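Local coordinates for hypothetical protein (Pseudomonas aeruginosa, PDB 2H9F) that probably isomerises methylaconitate, acting as a PrpF-type isomerase, at residues 278-284 / 303-309; 313-317 / 350-354. All blocks are in the same frame, centred on the assembly; numbering follows the deposited sequence.

How the contacts relate
Both contacts are buried and lie side by side, their centres 8 Å apart, in the part of the fold where strands 303-309 and 347-352 run as parallel neighbours. Contact 1 is regular strand pairing: its backbone groups satisfy one another, and mostly apolar side chains cover the two faces. Contact 2 sets an irregular loop, just ahead of helix 319-330, against the end of strand 347-352; rings and one hydroxyl do most of the work there, and its outer residues are partly exposed. Segment 303-309 touches all three other segments, since A307 O probably accepts from H314 N and L303 O from G351 N.

Contact 1 of 2, residues 278-284 / 303-309; sequences KIAFVAP and LLVRALS. With SO4 (sulfate ion), chain F.
F281 and R306 sit opposite each other at the middle of an antiparallel strand pair, 278-283 with 303-309, in a domain with the diaminopimelate epimerase-like fold expected of PrpF proteins. They form a hydrogen-bonded pair: F281 N donates to R306 O at 2.8 Å, and R306 N returns a bond to F281 O. A283 and L304 repeat this double exchange, L304 N reaching A283 O at 2.8 Å in an almost straight line (177°). L308 N gives a further nearly linear bond to I279 O. In the non-hydrogen-bonded pairs the strands draw closer and the methyls meet, A280 CB lying 3.7 Å from A307 CB, while V282 and V305 run side by side, pointing the same way. The outward backbone groups of K278, A280 and V282 are bonded to strand 220-225, which joins parallel on the far side.

On the face carrying F281, CB of R306 rests over the phenyl ring, 3.6 Å from the F281 ring centroid and 21° off its normal, and CG follows beside CE2 and CZ. The R306 chain bends at chi2 (-70°), turning its guanidinium away from the ring. NH1 then bonds V305 O at 3.1 Å, approaching from above the carbonyl plane although the oxygen lies in the guanidinium plane. NE and NH2 are taken by E235 O and T234 O, so carbonyls hold all three nitrogens of R306, and Y288 adds a cation-pi contact.

Where 278-283 begins and 303-309 ends, K278 NZ donates to S309 OG and also to a sulfate, probably from the crystallisation liquor, which H275 ND1 binds too. At the opposite end, P284 O has no hydrogen-bonding partner in the model; L304 CD1 packs against P284 O at 3.4 Å.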
loop_
_atom_site.group_PDB
_atom_site.type_symbol
_atom_site.label_atom_id
_atom_site.label_comp_id
_atom_site.label_asym_id
_atom_site.label_seq_id
_atom_site.Cartn_x
_atom_site.Cartn_y
_atom_site.Cartn_z
ATOM N N LYS A 278 1.950 -30.416 2.926
ATOM C CA LYS A 278 2.044 -29.891 4.292
ATOM C C LYS A 278 2.008 -31.039 5.300
ATOM O O LYS A 278 1.668 -32.170 4.942
ATOM C CB LYS A 278 0.909 -28.912 4.576
ATOM C CG LYS A 278 0.825 -27.746 3.560
ATOM C CD LYS A 278 2.140 -27.002 3.411
ATOM C CE LYS A 278 2.023 -25.635 2.703
ATOM N NZ LYS A 278 3.386 -24.926 2.622
ATOM N N ILE A 279 2.349 -30.739 6.558
ATOM C CA ILE A 279 2.393 -31.714 7.631
ATOM C C ILE A 279 1.673 -31.080 8.804
ATOM O O ILE A 279 1.954 -29.945 9.167
ATOM C CB ILE A 279 3.869 -32.121 8.028
ATOM C CG1 ILE A 279 3.925 -33.004 9.280
ATOM C CG2 ILE A 279 4.769 -30.923 8.266
ATOM C CD1 ILE A 279 3.343 -34.383 9.085
ATOM N N ALA A 280 0.704 -31.798 9.368
ATOM C CA ALA A 280 -0.056 -31.253 10.503
ATOM C C ALA A 280 -0.383 -32.388 11.448
ATOM O O ALA A 280 -0.466 -33.549 11.050
ATOM C CB ALA A 280 -1.341 -30.599 10.015
ATOM N N PHE A 281 -0.572 -32.041 12.713
ATOM C CA PHE A 281 -0.944 -33.007 13.688
ATOM C C PHE A 281 -2.200 -32.530 14.372
ATOM O O PHE A 281 -2.373 -31.328 14.583
ATOM C CB PHE A 281 0.174 -33.315 14.708
ATOM C CG PHE A 281 0.822 -32.112 15.351
ATOM C CD1 PHE A 281 1.760 -31.357 14.672
ATOM C CD2 PHE A 281 0.568 -31.791 16.705
ATOM C CE1 PHE A 281 2.404 -30.275 15.303
ATOM C CE2 PHE A 281 1.188 -30.705 17.326
ATOM C CZ PHE A 281 2.099 -29.955 16.644
ATOM N N VAL A 282 -3.037 -33.511 14.705
ATOM C CA VAL A 282 -4.379 -33.304 15.242
ATOM C C VAL A 282 -4.573 -33.973 16.598
ATOM O O VAL A 282 -3.878 -34.938 16.957
ATOM C CB VAL A 282 -5.459 -33.843 14.240
ATOM C CG1 VAL A 282 -5.292 -33.174 12.895
ATOM C CG2 VAL A 282 -5.419 -35.359 14.114
ATOM N N ALA A 283 -5.559 -33.478 17.333
ATOM C CA ALA A 283 -5.891 -34.022 18.619
ATOM C C ALA A 283 -7.345 -33.694 18.968
ATOM O O ALA A 283 -7.932 -32.729 18.482
ATOM C CB ALA A 283 -4.961 -33.474 19.697
ATOM N N PRO A 284 -7.937 -34.510 19.829
ATOM C CA PRO A 284 -9.227 -34.117 20.372
ATOM C C PRO A 284 -9.078 -32.831 21.146
ATOM O O PRO A 284 -7.976 -32.485 21.548
ATOM C CB PRO A 284 -9.599 -35.243 21.310
ATOM C CG PRO A 284 -8.522 -36.259 21.221
ATOM C CD PRO A 284 -7.438 -35.796 20.342
ATOM N N LEU A 303 -11.860 -29.945 17.562
ATOM C CA LEU A 303 -10.573 -30.593 17.579
ATOM C C LEU A 303 -9.463 -29.543 17.586
ATOM O O LEU A 303 -9.712 -28.353 17.422
ATOM C CB LEU A 303 -10.404 -31.453 16.350
ATOM C CG LEU A 303 -10.267 -30.770 14.994
ATOM C CD1 LEU A 303 -9.728 -31.790 14.004
ATOM C CD2 LEU A 303 -11.580 -30.094 14.493
ATOM N N LEU A 304 -8.240 -30.008 17.783
ATOM C CA LEU A 304 -7.057 -29.153 17.701
ATOM C C LEU A 304 -6.341 -29.557 16.437
ATOM O O LEU A 304 -6.278 -30.731 16.150
ATOM C CB LEU A 304 -6.111 -29.432 18.846
ATOM C CG LEU A 304 -6.626 -29.059 20.262
ATOM C CD1 LEU A 304 -5.849 -29.863 21.321
ATOM C CD2 LEU A 304 -6.489 -27.564 20.426
ATOM N N VAL A 305 -5.764 -28.585 15.760
ATOM C CA VAL A 305 -4.891 -28.841 14.618
ATOM C C VAL A 305 -3.689 -27.882 14.706
ATOM O O VAL A 305 -3.820 -26.715 15.082
ATOM C CB VAL A 305 -5.588 -28.668 13.285
ATOM C CG1 VAL A 305 -4.648 -29.144 12.116
ATOM C CG2 VAL A 305 -6.903 -29.452 13.233
ATOM N N ARG A 306 -2.510 -28.423 14.406
ATOM C CA ARG A 306 -1.281 -27.648 14.308
ATOM C C ARG A 306 -0.611 -28.030 12.990
ATOM O O ARG A 306 -0.450 -29.217 12.703
ATOM C CB ARG A 306 -0.371 -27.996 15.482
ATOM C CG ARG A 306 -0.913 -27.646 16.912
ATOM C CD ARG A 306 -0.938 -26.155 17.094
ATOM N NE ARG A 306 -1.373 -25.704 18.410
ATOM C CZ ARG A 306 -2.630 -25.453 18.773
ATOM N NH1 ARG A 306 -3.654 -25.710 17.977
ATOM N NH2 ARG A 306 -2.862 -24.982 19.990
ATOM N N ALA A 307 -0.224 -27.041 12.185
ATOM C CA ALA A 307 0.396 -27.323 10.902
ATOM C C ALA A 307 1.711 -26.606 10.762
ATOM O O ALA A 307 1.886 -25.524 11.273
ATOM C CB ALA A 307 -0.558 -26.960 9.745
ATOM N N LEU A 308 2.634 -27.220 10.030
ATOM C CA LEU A 308 3.888 -26.572 9.682
ATOM C C LEU A 308 3.807 -26.137 8.234
ATOM O O LEU A 308 3.247 -26.843 7.400
ATOM C CB LEU A 308 5.084 -27.522 9.856
ATOM C CG LEU A 308 5.506 -27.824 11.291
ATOM C CD1 LEU A 308 4.703 -28.965 11.827
ATOM C CD2 LEU A 308 7.000 -28.157 11.409
ATOM N N SER A 309 4.353 -24.962 7.940
ATOM C CA SER A 309 4.585 -24.577 6.543
ATOM C C SER A 309 6.048 -24.114 6.390
ATOM O O SER A 309 6.588 -23.416 7.247
ATOM C CB SER A 309 3.634 -23.469 6.094
ATOM O OG SER A 309 3.787 -23.223 4.692
HETATM S S SO4 F . 2.364 -22.877 -0.312
HETATM O O1 SO4 F . 2.373 -23.686 -1.545
HETATM O O2 SO4 F . 2.255 -21.437 -0.581
HETATM O O3 SO4 F . 1.131 -23.244 0.386
HETATM O O4 SO4 F . 3.582 -23.174 0.478
#

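Contact 2 of 2, residues 313-317 / 350-354; sequences LHHAM and FGHPS
A316 lies against the imidazole of H352, where the loop 313-317 crosses the end of strand 347-352 within a fold probably of the diaminopimelate epimerase type. A316 CA sits 3.3 Å above the H352 ring plane, toward its rim. The methyl makes the CH-pi contact, A316 CB being 3.8 Å from the H352 centroid and 25° off the normal. A face of the H315 ring covers the same methyl from the other direction, so A316 CB is held between two histidine rings.

Next to this sandwich, S354 OG donates to H315 O at 2.8 Å, coming from above the carbonyl plane. P353 fills the adjoining space along the loop: its CB lies 3.4 Å from H315 O, and its CG touches H314 O. Deeper in, the selenomethionine M317 crosses F350 obliquely, with M317 CG 3.8 Å from F350 CZ and M317 CB in plane at the ring edge. I325 of helix 319-330 packs on both of these side chains.

Bonds within each segment fix the rings. CG of H352 stands between its backbone N and carbonyl carbon (chi1 58°), which brings ND1 round to accept S354 N; with the hydroxyl of the same serine on H315 O, S354 ties the ring's orientation to the loop. Outside the two segments, Y288 OH hydrogen-bonds the backbone O of H352, and a glycerol, probably from the crystallisation liquor, is bound near this histidine. Within the loop, A316 N donates to H314 ND1 at 3.0 Å, 17° out of the H314 ring plane.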
loop_
_atom_site.group_PDB
_atom_site.type_symbol
_atom_site.label_atom_id
_atom_site.label_comp_id
_atom_site.label_asym_id
_atom_site.label_seq_id
_atom_site.Cartn_x
_atom_site.Cartn_y
_atom_site.Cartn_z
ATOM N N LEU A 313 6.239 -24.160 12.507
ATOM C CA LEU A 313 4.841 -24.171 12.942
ATOM C C LEU A 313 4.167 -22.854 12.522
ATOM O O LEU A 313 4.687 -21.768 12.818
ATOM C CB LEU A 313 4.745 -24.296 14.489
ATOM C CG LEU A 313 3.351 -24.646 15.012
ATOM C CD1 LEU A 313 2.911 -26.023 14.523
ATOM C CD2 LEU A 313 3.358 -24.575 16.526
ATOM N N HIS A 314 3.035 -22.951 11.821
ATOM C CA HIS A 314 2.251 -21.781 11.412
ATOM C C HIS A 314 1.500 -21.184 12.606
ATOM O O HIS A 314 1.081 -21.912 13.479
ATOM C CB HIS A 314 1.283 -22.181 10.321
ATOM C CG HIS A 314 0.704 -21.027 9.568
ATOM N ND1 HIS A 314 -0.350 -20.281 10.047
ATOM C CD2 HIS A 314 1.016 -20.509 8.356
ATOM C CE1 HIS A 314 -0.656 -19.345 9.171
ATOM N NE2 HIS A 314 0.150 -19.469 8.129
ATOM N N HIS A 315 1.338 -19.855 12.631
ATOM C CA HIS A 315 0.739 -19.113 13.768
ATOM C C HIS A 315 -0.770 -19.290 13.906
ATOM O O HIS A 315 -1.359 -19.001 14.971
ATOM C CB HIS A 315 1.043 -17.577 13.674
ATOM C CG HIS A 315 0.171 -16.818 12.699
ATOM N ND1 HIS A 315 0.346 -16.873 11.325
ATOM C CD2 HIS A 315 -0.885 -15.991 12.906
ATOM C CE1 HIS A 315 -0.570 -16.117 10.735
ATOM N NE2 HIS A 315 -1.332 -15.575 11.672
ATOM N N ALA A 316 -1.398 -19.683 12.817
ATOM C CA ALA A 316 -2.821 -19.898 12.773
ATOM C C ALA A 316 -3.045 -21.107 11.825
ATOM O O ALA A 316 -2.626 -22.220 12.132
ATOM C CB ALA A 316 -3.504 -18.624 12.291
HETATM N N MSE A 317 -3.668 -20.912 10.676
HETATM C CA MSE A 317 -3.714 -21.999 9.704
HETATM C C MSE A 317 -3.638 -21.445 8.294
HETATM O O MSE A 317 -4.227 -20.421 7.998
HETATM C CB MSE A 317 -4.994 -22.829 9.927
HETATM C CG MSE A 317 -5.090 -24.092 9.092
HETATM SE SE MSE A 317 -3.602 -25.339 9.364
HETATM C CE MSE A 317 -3.717 -25.339 11.328
ATOM N N PHE A 350 -11.975 -25.823 14.615
ATOM C CA PHE A 350 -10.692 -26.274 15.165
ATOM C C PHE A 350 -9.916 -25.147 15.861
ATOM O O PHE A 350 -10.058 -23.947 15.532
ATOM C CB PHE A 350 -9.822 -26.977 14.110
ATOM C CG PHE A 350 -9.363 -26.104 13.000
ATOM C CD1 PHE A 350 -10.122 -25.963 11.842
ATOM C CD2 PHE A 350 -8.125 -25.482 13.062
ATOM C CE1 PHE A 350 -9.698 -25.153 10.786
ATOM C CE2 PHE A 350 -7.677 -24.682 12.007
ATOM C CZ PHE A 350 -8.480 -24.523 10.855
ATOM N N GLY A 351 -9.129 -25.564 16.848
ATOM C CA GLY A 351 -8.316 -24.669 17.637
ATOM C C GLY A 351 -6.939 -24.689 17.029
ATOM O O GLY A 351 -6.356 -25.746 16.927
ATOM N N HIS A 352 -6.424 -23.524 16.628
ATOM C CA HIS A 352 -5.050 -23.420 16.128
ATOM C C HIS A 352 -4.289 -22.542 17.120
ATOM O O HIS A 352 -4.877 -22.128 18.088
ATOM C CB HIS A 352 -5.026 -22.897 14.696
ATOM C CG HIS A 352 -5.665 -21.560 14.512
ATOM N ND1 HIS A 352 -5.167 -20.409 15.086
ATOM C CD2 HIS A 352 -6.778 -21.194 13.829
ATOM C CE1 HIS A 352 -5.949 -19.393 14.759
ATOM N NE2 HIS A 352 -6.921 -19.837 13.982
ATOM N N PRO A 353 -2.972 -22.301 16.920
ATOM C CA PRO A 353 -2.220 -21.565 17.942
ATOM C C PRO A 353 -2.768 -20.209 18.373
ATOM O O PRO A 353 -2.573 -19.812 19.528
ATOM C CB PRO A 353 -0.837 -21.401 17.304
ATOM C CG PRO A 353 -0.720 -22.572 16.431
ATOM C CD PRO A 353 -2.081 -22.732 15.835
ATOM N N SER A 354 -3.432 -19.489 17.481
ATOM C CA SER A 354 -3.833 -18.125 17.774
ATOM C C SER A 354 -5.354 -17.887 17.905
ATOM O O SER A 354 -5.824 -16.744 18.030
ATOM C CB SER A 354 -3.197 -17.176 16.745
ATOM O OG SER A 354 -3.665 -17.413 15.458
#